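Periplasmic binding protein (Thermotoga lettingae TMO, PDB 4RY8) probably serves as the solute-binding component of a sugar transporter, and it is seen holding 5-methylthioribose between its two lobes. Local coordinates at residues A37-R42 with D254-G259; V142-G145 with P149-K152; F208-V213 with I237-Q242; R214-A219 with D223-Y228. One frame throughout, in Å; residues are numbered along the deposited sequence.

Contact 1: residues A37-R42 with D254-G259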
# COMPACT_ATOMS: atom_id res chain seq x y z
N ALA C 37 -9.57 24.69 -5.19
CA ALA C 37 -8.81 25.36 -6.22
C ALA C 37 -9.12 26.85 -6.15
O ALA C 37 -8.22 27.68 -6.14
CB ALA C 37 -9.14 24.76 -7.62
N GLN C 38 -10.39 27.21 -6.08
CA GLN C 38 -10.78 28.63 -6.02
C GLN C 38 -10.24 29.35 -4.81
O GLN C 38 -9.80 30.49 -4.93
CB GLN C 38 -12.29 28.78 -6.08
CG GLN C 38 -12.87 28.31 -7.40
CD GLN C 38 -14.33 27.93 -7.30
OE1 GLN C 38 -14.85 27.66 -6.21
NE2 GLN C 38 -15.01 27.89 -8.43
N SER C 39 -10.24 28.69 -3.65
CA SER C 39 -9.67 29.34 -2.47
C SER C 39 -8.16 29.50 -2.60
O SER C 39 -7.64 30.47 -2.09
CB SER C 39 -10.03 28.63 -1.16
OG SER C 39 -9.44 27.34 -1.06
N MET C 40 -7.45 28.57 -3.27
CA MET C 40 -5.99 28.73 -3.44
C MET C 40 -5.72 29.87 -4.42
O MET C 40 -4.83 30.68 -4.19
CB MET C 40 -5.26 27.45 -3.89
CG MET C 40 -3.74 27.49 -3.73
SD MET C 40 -3.11 27.26 -2.03
CE MET C 40 -2.77 28.91 -1.46
N ALA C 41 -6.46 29.92 -5.53
CA ALA C 41 -6.27 31.01 -6.50
C ALA C 41 -6.53 32.34 -5.81
O ALA C 41 -5.78 33.29 -6.00
CB ALA C 41 -7.18 30.83 -7.71
N ARG C 42 -7.60 32.41 -5.01
CA ARG C 42 -7.89 33.63 -4.23
C ARG C 42 -6.70 34.06 -3.39
O ARG C 42 -6.39 35.25 -3.28
CB ARG C 42 -9.08 33.41 -3.28
CG ARG C 42 -10.06 34.58 -3.16
CD ARG C 42 -11.43 34.15 -3.66
NE ARG C 42 -11.90 32.99 -2.90
CZ ARG C 42 -12.68 32.01 -3.35
NH1 ARG C 42 -13.14 32.01 -4.60
NH2 ARG C 42 -13.00 31.02 -2.54
N ASP C 254 -8.71 14.70 1.73
CA ASP C 254 -9.49 15.93 1.68
C ASP C 254 -9.41 16.54 0.26
O ASP C 254 -8.42 17.18 -0.04
CB ASP C 254 -8.94 16.94 2.69
CG ASP C 254 -9.77 18.20 2.77
OD1 ASP C 254 -10.76 18.33 2.03
OD2 ASP C 254 -9.42 19.06 3.60
N SER C 255 -10.46 16.38 -0.57
CA SER C 255 -10.42 16.81 -2.00
C SER C 255 -10.19 18.32 -2.14
O SER C 255 -9.59 18.77 -3.10
CB SER C 255 -11.69 16.40 -2.76
OG SER C 255 -12.86 16.90 -2.13
N TYR C 256 -10.66 19.07 -1.15
CA TYR C 256 -10.45 20.52 -1.05
C TYR C 256 -8.96 20.87 -1.06
O TYR C 256 -8.53 21.76 -1.77
CB TYR C 256 -11.12 21.05 0.26
CG TYR C 256 -11.18 22.58 0.45
CD1 TYR C 256 -12.22 23.33 -0.10
CD2 TYR C 256 -10.22 23.25 1.21
CE1 TYR C 256 -12.27 24.72 0.08
CE2 TYR C 256 -10.27 24.62 1.40
CZ TYR C 256 -11.29 25.36 0.83
OH TYR C 256 -11.33 26.72 1.03
N ALA C 257 -8.19 20.16 -0.24
CA ALA C 257 -6.73 20.29 -0.20
C ALA C 257 -6.10 19.74 -1.49
O ALA C 257 -5.05 20.18 -1.91
CB ALA C 257 -6.19 19.52 0.98
N VAL C 258 -6.70 18.74 -2.09
CA VAL C 258 -6.13 18.25 -3.35
C VAL C 258 -6.28 19.38 -4.37
O VAL C 258 -5.37 19.64 -5.17
CB VAL C 258 -6.79 16.96 -3.85
CG1 VAL C 258 -6.28 16.61 -5.24
CG2 VAL C 258 -6.51 15.83 -2.88
N GLY C 259 -7.42 20.06 -4.34
CA GLY C 259 -7.68 21.14 -5.27
C GLY C 259 -6.80 22.36 -5.05
O GLY C 259 -6.31 22.92 -6.00
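The phenol ring of Tyr256 meets Ser39 through its hydroxyl end, and the serine stands oblique to the ring, with OG 3.3 Å from Tyr256 CZ. The other flat group is the guanidinium of Arg42, which turns back over its own helix and takes the carbonyl O of Gln38 on one face, 3.6 Å above the plane. The tyrosine belongs to a helix-helix contact of the two-lobed periplasmic binding protein fold; the arginine stays on its own helix. Helix 28-44 flanks the parallel sheet; helix 255-270 follows strand 247-252 of the mixed sheet and leads to strand 278-280 of the parallel one, so it packs where the chain returns to the first lobe.

Tyr256 extends toward the partner helix because CG lies anti to the backbone N (chi1 -172°). Its OH comes within 2.9 Å of Ser39 OG and also touches Ser39 CB. The serine oxygen has firmer partners outside the pair: it is hydrogen-bonded to the carbonyl O of Gly36, in the preceding turn, and to Arg260 NH1. At the start of the second helix, Asp254 acts as N-cap through a weak bond from Tyr256 N to its OD1.

The backbones come closest where Gly259 has no side chain to hold them apart: its CA is 4.5 Å from that of Ala37. Here Ala37 CA directs a C-H toward Gly259 O at 3.5 Å.

Contact 2: residues V142-G145 with P149-K152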
# COMPACT_ATOMS: atom_id res chain seq x y z
N VAL C 142 -18.16 -2.28 -7.65
CA VAL C 142 -18.69 -1.14 -8.41
C VAL C 142 -17.54 -0.25 -8.87
O VAL C 142 -16.87 0.46 -8.07
CB VAL C 142 -19.69 -0.34 -7.63
CG1 VAL C 142 -20.49 0.52 -8.60
CG2 VAL C 142 -20.59 -1.22 -6.77
N ASN C 143 -17.27 -0.35 -10.17
CA ASN C 143 -16.19 0.37 -10.78
C ASN C 143 -16.31 0.21 -12.26
O ASN C 143 -17.06 -0.67 -12.72
CB ASN C 143 -14.83 -0.18 -10.30
CG ASN C 143 -13.67 0.77 -10.57
OD1 ASN C 143 -13.85 1.97 -10.80
ND2 ASN C 143 -12.48 0.23 -10.52
N VAL C 144 -15.60 1.07 -12.99
CA VAL C 144 -15.62 1.10 -14.46
C VAL C 144 -14.25 1.45 -15.00
O VAL C 144 -13.49 2.18 -14.34
CB VAL C 144 -16.63 2.16 -14.97
CG1 VAL C 144 -17.86 2.19 -14.11
CG2 VAL C 144 -16.05 3.56 -14.98
N GLY C 145 -13.91 0.94 -16.18
CA GLY C 145 -12.64 1.25 -16.82
C GLY C 145 -12.61 2.60 -17.50
O GLY C 145 -13.62 3.30 -17.54
N PRO C 149 -7.66 6.98 -11.96
CA PRO C 149 -7.69 6.50 -10.59
C PRO C 149 -8.46 5.17 -10.46
O PRO C 149 -8.03 4.28 -9.73
CB PRO C 149 -8.40 7.63 -9.84
CG PRO C 149 -9.14 8.36 -10.89
CD PRO C 149 -8.24 8.33 -12.08
N LEU C 150 -9.54 5.01 -11.22
CA LEU C 150 -10.33 3.79 -11.10
C LEU C 150 -9.55 2.59 -11.54
O LEU C 150 -9.70 1.53 -10.91
CB LEU C 150 -11.63 3.85 -11.89
CG LEU C 150 -12.48 5.05 -11.48
CD1 LEU C 150 -13.83 5.01 -12.15
CD2 LEU C 150 -12.64 5.05 -9.96
N ASP C 151 -8.76 2.75 -12.62
CA ASP C 151 -7.93 1.69 -13.18
C ASP C 151 -6.77 1.29 -12.24
O ASP C 151 -6.47 0.14 -12.08
CB ASP C 151 -7.26 2.11 -14.50
CG ASP C 151 -8.21 2.18 -15.70
OD1 ASP C 151 -9.29 1.62 -15.73
OD2 ASP C 151 -7.83 2.87 -16.65
N LYS C 152 -6.09 2.28 -11.66
CA LYS C 152 -5.13 2.04 -10.59
C LYS C 152 -5.78 1.25 -9.42
O LYS C 152 -5.27 0.21 -8.97
CB LYS C 152 -4.59 3.36 -10.08
CG LYS C 152 -3.71 4.08 -11.05
CD LYS C 152 -3.45 5.53 -10.61
CE LYS C 152 -2.86 6.34 -11.78
NZ LYS C 152 -2.58 7.78 -11.45
O HOH W 1 -11.45 0.83 -13.39
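The loop between strand 137-142 and helix 148-163 forms part of the sugar-binding cleft: Asn143 and Leu150 meet across it, Pro149 touches the bound 5-methylthioribose, and the side chain of Leu150 lies about 4 Å from it. Asn143 ties the start of this loop to the first turn of the helix. Its ND2 donates to the carbonyl O of Leu150 at 3.1 Å with a nearly straight N-H...O angle of 165°. The bond is in the plane of the amide, but seen from the acceptor the donor stands well above the carbonyl plane. ND2 is also hydrogen-bonded to Tyr141 OH.

The amide reaches the helix because CG is anti to the backbone N (chi1 -163°). OD1 then presses against the leucine chain, 3.1 Å from Leu150 CB, while taking a weak bond from Val144 N. A leucine in place of Asn143 would probably leave Leu150 O and Tyr141 OH without this shared partner and free the loop to shift against the helix. Beside the amide, Val144 CG2 and Leu150 CD1 lie alongside each other at 3.9 Å. A water joins the two pieces further on, donating to Val144 O at 2.6 Å and, over a longer 3.3 Å, to Asp151 OD1.

Phe208 of helix 206-219 packs against Asn143 and Val144 from the neighbouring unit of the sheet, whereas Pro149 and Lys152 lean on Asp118 of helix 118-132.

Contact 3: residues F208-V213 with I237-Q242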
# COMPACT_ATOMS: atom_id res chain seq x y z
N PHE C 208 -20.53 6.10 -6.55
CA PHE C 208 -20.96 4.71 -6.75
C PHE C 208 -21.46 4.18 -5.38
O PHE C 208 -22.52 3.57 -5.27
CB PHE C 208 -19.78 3.82 -7.16
CG PHE C 208 -19.26 4.01 -8.58
CD1 PHE C 208 -20.08 4.29 -9.68
CD2 PHE C 208 -17.93 3.76 -8.82
CE1 PHE C 208 -19.52 4.41 -10.94
CE2 PHE C 208 -17.37 3.86 -10.07
CZ PHE C 208 -18.18 4.18 -11.13
N ALA C 209 -20.68 4.41 -4.34
CA ALA C 209 -21.03 3.93 -2.99
C ALA C 209 -22.41 4.44 -2.53
O ALA C 209 -23.21 3.68 -2.03
CB ALA C 209 -19.95 4.34 -1.98
N LYS C 210 -22.68 5.72 -2.75
CA LYS C 210 -23.92 6.36 -2.30
C LYS C 210 -25.10 5.69 -2.94
O LYS C 210 -26.06 5.36 -2.29
CB LYS C 210 -23.91 7.86 -2.66
CG LYS C 210 -22.67 8.60 -2.18
CD LYS C 210 -22.90 9.59 -1.08
CE LYS C 210 -23.35 10.92 -1.63
NZ LYS C 210 -22.47 11.57 -2.64
N GLY C 211 -25.02 5.43 -4.23
CA GLY C 211 -26.07 4.67 -4.89
C GLY C 211 -26.29 3.31 -4.33
O GLY C 211 -27.44 2.91 -4.11
N ALA C 212 -25.20 2.60 -4.08
CA ALA C 212 -25.24 1.23 -3.57
C ALA C 212 -25.88 1.16 -2.18
O ALA C 212 -26.74 0.31 -1.93
CB ALA C 212 -23.85 0.63 -3.53
N VAL C 213 -25.48 2.09 -1.32
CA VAL C 213 -26.01 2.14 0.05
C VAL C 213 -27.48 2.46 0.08
O VAL C 213 -28.23 1.87 0.86
CB VAL C 213 -25.23 3.18 0.89
CG1 VAL C 213 -25.84 3.39 2.27
CG2 VAL C 213 -23.78 2.74 1.02
N ILE C 237 -19.81 11.14 5.18
CA ILE C 237 -19.89 11.06 6.68
C ILE C 237 -21.33 10.90 7.20
O ILE C 237 -21.62 9.96 8.01
CB ILE C 237 -19.18 12.26 7.30
CG1 ILE C 237 -17.65 12.11 7.09
CG2 ILE C 237 -19.53 12.40 8.79
CD1 ILE C 237 -16.84 13.39 7.27
N GLN C 238 -22.23 11.79 6.75
CA GLN C 238 -23.63 11.80 7.22
C GLN C 238 -24.27 10.49 6.90
O GLN C 238 -25.01 9.93 7.69
CB GLN C 238 -24.46 12.86 6.49
CG GLN C 238 -24.15 14.28 6.86
CD GLN C 238 -24.60 15.27 5.79
OE1 GLN C 238 -25.16 14.91 4.74
NE2 GLN C 238 -24.37 16.54 6.05
N MET C 239 -24.03 10.01 5.69
CA MET C 239 -24.59 8.75 5.33
C MET C 239 -23.93 7.54 6.04
O MET C 239 -24.59 6.50 6.19
CB MET C 239 -24.49 8.58 3.81
CG MET C 239 -25.39 9.48 2.97
SD MET C 239 -25.29 9.03 1.21
CE MET C 239 -25.72 7.31 1.34
N MET C 240 -22.66 7.64 6.44
CA MET C 240 -21.98 6.56 7.18
C MET C 240 -22.49 6.48 8.62
O MET C 240 -22.63 5.40 9.18
CB MET C 240 -20.46 6.74 7.17
CG MET C 240 -19.79 6.45 5.80
SD MET C 240 -18.02 6.79 5.60
CE MET C 240 -17.37 5.36 6.48
N ILE C 241 -22.80 7.60 9.22
CA ILE C 241 -23.11 7.58 10.66
C ILE C 241 -24.57 7.28 10.98
O ILE C 241 -24.94 7.20 12.15
CB ILE C 241 -22.63 8.86 11.37
CG1 ILE C 241 -23.46 10.08 10.93
CG2 ILE C 241 -21.15 9.05 11.10
CD1 ILE C 241 -23.09 11.34 11.68
N GLN C 242 -25.39 7.13 9.95
CA GLN C 242 -26.80 6.72 10.13
C GLN C 242 -26.90 5.40 10.87
O GLN C 242 -26.07 4.48 10.67
CB GLN C 242 -27.49 6.52 8.76
CG GLN C 242 -27.75 7.78 7.94
CD GLN C 242 -28.46 7.48 6.63
OE1 GLN C 242 -28.74 6.32 6.29
NE2 GLN C 242 -28.77 8.52 5.87
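Met239 inserts between Lys210 and Val213 and thereby joins helices 206-219 and 234-240, two successive helices of the alternating beta/alpha lobe built on the mixed sheet.

The packing is mostly sulfur and methyl against aliphatic carbon. Met239 SD sits 3.4 Å from Lys210 CD, where the two side chains meet at about a right angle. The thioether is straight as far as the sulfur and then folds (chi3 55°), which sends the methyl back toward Val213; CE lies 4.0 Å from Val213 CG1 as the two chains pass in opposite directions. Trp247 of strand 247-252 touches both Met239 and Ala209. An alanine at Met239 would probably open a gap between the helices and leave the bent lysine chain without the sulfur it rests on.

Polar interaction lies at the border of this packing. Bends at chi2, chi3 and chi4 carry the lysine ammonium to Glu207, with which NZ forms a salt bridge, so the aliphatic middle of the chain is what faces the sulfur. Glu235 offers a second, long and weak ion pair. On the backbone side, Met239 CE comes 4.1 Å from Lys210 O.

Contact 4: residues R214-A219 with D223-Y228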
# COMPACT_ATOMS: atom_id res chain seq x y z
N ARG C 214 -27.93 3.42 -0.75
CA ARG C 214 -29.32 3.76 -0.79
C ARG C 214 -30.15 2.58 -1.31
O ARG C 214 -31.21 2.32 -0.82
CB ARG C 214 -29.56 4.99 -1.64
CG ARG C 214 -28.89 6.23 -1.14
CD ARG C 214 -29.10 7.36 -2.11
NE ARG C 214 -28.37 8.52 -1.62
CZ ARG C 214 -27.66 9.35 -2.37
NH1 ARG C 214 -27.55 9.19 -3.70
NH2 ARG C 214 -27.03 10.36 -1.78
N ALA C 215 -29.64 1.86 -2.31
CA ALA C 215 -30.32 0.66 -2.79
C ALA C 215 -30.51 -0.37 -1.67
O ALA C 215 -31.60 -0.91 -1.48
CB ALA C 215 -29.52 0.04 -3.94
N ILE C 216 -29.44 -0.59 -0.91
CA ILE C 216 -29.43 -1.50 0.24
C ILE C 216 -30.45 -1.08 1.32
O ILE C 216 -31.21 -1.90 1.85
CB ILE C 216 -28.01 -1.62 0.86
CG1 ILE C 216 -27.12 -2.42 -0.09
CG2 ILE C 216 -28.06 -2.32 2.22
CD1 ILE C 216 -25.66 -2.18 0.10
N MET C 217 -30.47 0.20 1.64
CA MET C 217 -31.33 0.64 2.71
C MET C 217 -32.79 0.58 2.25
O MET C 217 -33.67 0.17 3.01
CB MET C 217 -30.92 2.02 3.19
CG MET C 217 -29.53 1.99 3.83
SD MET C 217 -29.03 3.59 4.51
CE MET C 217 -29.33 4.71 3.17
N GLN C 218 -33.06 0.95 1.00
CA GLN C 218 -34.42 0.92 0.51
C GLN C 218 -34.96 -0.51 0.55
O GLN C 218 -36.11 -0.73 0.91
CB GLN C 218 -34.51 1.48 -0.90
CG GLN C 218 -35.92 1.33 -1.48
CD GLN C 218 -36.07 1.90 -2.86
OE1 GLN C 218 -35.35 2.80 -3.25
NE2 GLN C 218 -37.03 1.37 -3.61
N ALA C 219 -34.13 -1.48 0.18
CA ALA C 219 -34.52 -2.87 0.22
C ALA C 219 -34.66 -3.41 1.64
O ALA C 219 -35.25 -4.46 1.82
CB ALA C 219 -33.58 -3.74 -0.58
N ASP C 223 -28.42 -5.13 7.13
CA ASP C 223 -27.65 -6.07 7.95
C ASP C 223 -27.11 -7.27 7.18
O ASP C 223 -26.36 -8.05 7.75
CB ASP C 223 -28.44 -6.49 9.21
CG ASP C 223 -29.57 -7.45 8.93
OD1 ASP C 223 -29.85 -7.76 7.75
OD2 ASP C 223 -30.19 -7.91 9.90
N GLN C 224 -27.48 -7.41 5.91
CA GLN C 224 -26.96 -8.46 5.03
C GLN C 224 -25.76 -7.98 4.19
O GLN C 224 -25.17 -8.76 3.43
CB GLN C 224 -28.04 -8.93 4.06
CG GLN C 224 -29.33 -9.40 4.73
CD GLN C 224 -30.41 -9.74 3.72
OE1 GLN C 224 -30.12 -10.12 2.57
NE2 GLN C 224 -31.67 -9.61 4.13
N PHE C 225 -25.40 -6.70 4.32
CA PHE C 225 -24.34 -6.11 3.53
C PHE C 225 -23.36 -5.28 4.35
O PHE C 225 -23.71 -4.72 5.40
CB PHE C 225 -24.94 -5.22 2.45
CG PHE C 225 -25.41 -5.97 1.25
CD1 PHE C 225 -24.52 -6.32 0.25
CD2 PHE C 225 -26.75 -6.32 1.10
CE1 PHE C 225 -24.93 -7.02 -0.87
CE2 PHE C 225 -27.16 -7.03 -0.03
CZ PHE C 225 -26.26 -7.39 -1.00
N LYS C 226 -22.14 -5.21 3.84
CA LYS C 226 -21.15 -4.27 4.34
C LYS C 226 -20.54 -3.59 3.13
O LYS C 226 -20.23 -4.25 2.16
CB LYS C 226 -20.11 -5.00 5.18
CG LYS C 226 -20.64 -5.41 6.55
CD LYS C 226 -19.48 -5.60 7.51
CE LYS C 226 -19.91 -6.33 8.76
NZ LYS C 226 -18.75 -6.42 9.70
N VAL C 227 -20.45 -2.27 3.17
CA VAL C 227 -20.01 -1.49 2.03
C VAL C 227 -18.70 -0.81 2.32
O VAL C 227 -18.54 -0.22 3.37
CB VAL C 227 -21.06 -0.44 1.60
CG1 VAL C 227 -20.60 0.26 0.30
CG2 VAL C 227 -22.42 -1.10 1.43
N TYR C 228 -17.76 -0.94 1.38
CA TYR C 228 -16.42 -0.38 1.43
C TYR C 228 -16.31 0.54 0.22
O TYR C 228 -16.66 0.14 -0.89
CB TYR C 228 -15.35 -1.51 1.37
CG TYR C 228 -15.51 -2.46 2.57
CD1 TYR C 228 -16.52 -3.42 2.61
CD2 TYR C 228 -14.70 -2.35 3.70
CE1 TYR C 228 -16.70 -4.25 3.70
CE2 TYR C 228 -14.89 -3.18 4.79
CZ TYR C 228 -15.88 -4.11 4.79
OH TYR C 228 -16.08 -4.93 5.85
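Ile216 leans across the face of the Phe225 ring, and its CD1 goes on to meet Val227. Three buried apolar side chains carry the whole contact. The ring is met over one face by Ile216 CG1, which is 4.1 Å from Phe225 CD2. One carbon further out, Ile216 CD1 rests on the root of the aromatic chain, 3.9 Å from Phe225 CB, and touches Val227 CG2 at 3.7 Å. The isoleucine runs aslant to the aromatic chain, whereas it and the valine point opposite ways and overlap by their ends. With chi2 at 158° the isoleucine is nearly extended, which carries CD1 beyond CG1 to the root of the aromatic chain and on to the valine.

The next shell fixes both sides. Pro246 also touches Ile216, and Val201 of the adjoining strand packs against Phe225 and Val227 alike. Backbone hydrogen bonds set the height of the strand: Lys226 and Tyr228 pair with Val201 on one side, and Val227 pairs with Pro246 and Val248 on the other. Because the backbone is extended, Phe225 and Val227, two residues apart, both turn their CB atoms to the helix, while Lys226 between them points away. Tyr228 belongs to a further layer, where it packs against helix 118-132 and hydrogen-bonds through OH to Asp132.

Ile216 thus seats the last turns of helix 206-219 on the strand that follows it, closing the beta-alpha-beta crossover of strand 200-203, helix 206-219 and strand 226-230.

Contacts 1, 3 and 4 are buried, while contact 2 is only partly so, at the ligand cleft. Contact 1 stands apart, serving the first lobe with centres 24 to 33 Å from the others; the remaining three gather about the mixed sheet of the second. Contacts 3 and 4 share helix 206-219 and lie 9 Å apart between centres, touching where Val213 CG2 meets Val227 CG1 at 4.1 Å. The same helix reaches contact 2 through Phe208. Chemistry follows place: buried, mainly apolar seating of helices in the second lobe, with a lysine salt bridge at the margin of contact 3; close backbones with polar neighbours in contact 1; an amide hydrogen bond and a bridging water in contact 2, which borders the sugar.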